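Local coordinates for 2,3-dihydroxy-2,3-dihydrophenylpropionate dehydrogenase (Pseudomonas sp. MC1, PDB 5XTF), which catalyses the NAD(+)-dependent oxidation of naphthalene cis-dihydrodiol to 1,2-dihydroxynaphthalene, a step in the bacterial breakdown of aromatic hydrocarbons, at the interface of chains A and B. Sequence-based numbering; all coordinates share one arbitrary frame. Chains: chain A/B, 2,3-dihydroxy-2,3-dihydrophenylpropionate dehydrogenase.

The interface of chains A and B. Residues chain A 114, 170-171, 174; chain B 137, 185-186, 189.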
ATOM      1  N   ILE A 114      11.203   8.306  20.529  1.00 33.09           N
ATOM      2  CA  ILE A 114      12.552   8.381  19.986  1.00 34.74           C
ATOM      3  C   ILE A 114      13.431   9.369  20.747  1.00 33.53           C
ATOM      4  O   ILE A 114      14.649   9.348  20.580  1.00 34.25           O
ATOM      5  CB  ILE A 114      12.469   8.729  18.487  1.00 34.97           C
ATOM      6  CG1 ILE A 114      13.841   8.619  17.796  1.00 34.10           C
ATOM      7  CG2 ILE A 114      11.850  10.109  18.304  1.00 34.99           C
ATOM      8  CD1 ILE A 114      14.379   7.200  17.699  1.00 32.88           C
ATOM      9  N   SER A 170       7.867   3.920  17.598  1.00 28.58           N
ATOM     10  CA  SER A 170       8.525   3.651  16.326  1.00 29.06           C
ATOM     11  C   SER A 170       9.133   2.246  16.279  1.00 26.56           C
ATOM     12  O   SER A 170       9.094   1.586  15.234  1.00 23.91           O
ATOM     13  CB  SER A 170       9.578   4.723  16.055  1.00 26.19           C
ATOM     14  OG  SER A 170      10.283   5.061  17.242  1.00 26.44           O
ATOM     15  N   CYS A 171       9.692   1.760  17.398  1.00 25.11           N
ATOM     16  CA  CYS A 171      10.264   0.411  17.385  1.00 26.34           C
ATOM     17  C   CYS A 171       9.200  -0.632  17.070  1.00 24.95           C
ATOM     18  O   CYS A 171       9.406  -1.528  16.243  1.00 21.70           O
ATOM     19  CB  CYS A 171      10.920   0.090  18.723  1.00 27.44           C
ATOM     20  SG  CYS A 171      12.379   1.068  19.047  1.00 41.36           S
ATOM     21  N   ALA A 174       7.875  -0.334  13.454  1.00 25.26           N
ATOM     22  CA  ALA A 174       8.852  -0.830  12.487  1.00 22.35           C
ATOM     23  C   ALA A 174       8.967  -2.352  12.548  1.00 20.84           C
ATOM     24  O   ALA A 174       9.156  -3.007  11.519  1.00 20.66           O
ATOM     25  CB  ALA A 174      10.214  -0.171  12.718  1.00 16.80           C
TER
ATOM     26  N   PHE B 137      17.947   4.110  13.674  1.00 23.65           N
ATOM     27  CA  PHE B 137      17.487   4.595  14.974  1.00 24.65           C
ATOM     28  C   PHE B 137      18.601   5.323  15.719  1.00 22.59           C
ATOM     29  O   PHE B 137      18.371   6.385  16.312  1.00 25.00           O
ATOM     30  CB  PHE B 137      16.960   3.435  15.822  1.00 23.03           C
ATOM     31  CG  PHE B 137      15.550   3.006  15.483  1.00 25.82           C
ATOM     32  CD1 PHE B 137      15.320   1.900  14.669  1.00 25.98           C
ATOM     33  CD2 PHE B 137      14.462   3.691  15.993  1.00 26.17           C
ATOM     34  CE1 PHE B 137      14.028   1.497  14.360  1.00 25.74           C
ATOM     35  CE2 PHE B 137      13.170   3.297  15.690  1.00 29.68           C
ATOM     36  CZ  PHE B 137      12.954   2.200  14.874  1.00 26.42           C
ATOM     37  N   ALA B 185       6.186   6.176  11.418  1.00 23.11           N
ATOM     38  CA  ALA B 185       6.054   6.413  12.854  1.00 19.34           C
ATOM     39  C   ALA B 185       6.799   7.669  13.288  1.00 20.17           C
ATOM     40  O   ALA B 185       6.275   8.474  14.070  1.00 21.92           O
ATOM     41  CB  ALA B 185       6.561   5.201  13.636  1.00 21.55           C
ATOM     42  N   LEU B 186       8.022   7.857  12.799  1.00 20.08           N
ATOM     43  CA  LEU B 186       8.787   9.031  13.199  1.00 21.99           C
ATOM     44  C   LEU B 186       8.202  10.313  12.615  1.00 21.68           C
ATOM     45  O   LEU B 186       8.172  11.342  13.291  1.00 22.94           O
ATOM     46  CB  LEU B 186      10.246   8.854  12.796  1.00 21.56           C
ATOM     47  CG  LEU B 186      10.900   7.731  13.583  1.00 23.18           C
ATOM     48  CD1 LEU B 186      12.333   7.563  13.134  1.00 21.54           C
ATOM     49  CD2 LEU B 186      10.803   8.017  15.083  1.00 22.87           C
ATOM     50  N   GLU B 189       5.404  11.141  14.810  1.00 22.54           N
ATOM     51  CA  GLU B 189       5.811  11.494  16.167  1.00 24.84           C
ATOM     52  C   GLU B 189       6.511  12.851  16.230  1.00 26.16           C
ATOM     53  O   GLU B 189       6.324  13.599  17.193  1.00 28.68           O
ATOM     54  CB  GLU B 189       6.722  10.407  16.733  1.00 27.04           C
ATOM     55  CG  GLU B 189       7.232  10.734  18.120  1.00 33.12           C
ATOM     56  CD  GLU B 189       8.097   9.638  18.709  1.00 41.87           C
ATOM     57  OE1 GLU B 189       7.970   8.455  18.295  1.00 40.40           O
ATOM     58  OE2 GLU B 189       8.918   9.974  19.592  1.00 48.35           O
TER
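A:Ser170 packs against the side chains of B:Phe137, B:Ala185 and B:Leu186, in a contact made chiefly by helices, with one loop residue, A:Ile114, joining in, within the tetramer of this short-chain dehydrogenase/reductase (SDR). It exemplifies how SDR subunits pair through the long helices 118-150 and 170-190, here with a two-fold twin elsewhere in the interface. The apolar packing is tight around the serine. Its CB lies 3.6 Å from CD2 of B:Leu186, while its CA meets CB of B:Ala185 at 3.7 Å. The serine hydroxyl OG, turned between backbone N and carbonyl carbon (chi1 40°), faces the same leucine methyl and ring atom CE2 of B:Phe137. That ring enters edge first, with the carbonyl oxygen of A:Ser170 in its plane, 3.9 Å from CZ. In A:Ile114, CG1 lies anti to the backbone N (chi1 -171°), and from there CD1 reaches ring atom CD2 of B:Phe137, 3.9 Å away; B:Leu186 crosses this isoleucine at about a right angle, CD2 against its CB. The contact thins toward A:Cys171 and A:Ala174, where little surface is hidden and CA of A:Cys171 stays 4.1 Å from CZ of B:Phe137. Beyond the leucine, the extended B:Glu189 changes the chemistry from apolar to polar: its carboxylate OE2 accepts the backbone N-H of A:Ile114 at 3.0 Å through the syn lone pair, 151° at the hydrogen. Shortening B:Glu189 to an alanine is likely to leave that N-H without this acceptor and the CG2 methyl without its carboxylate neighbour.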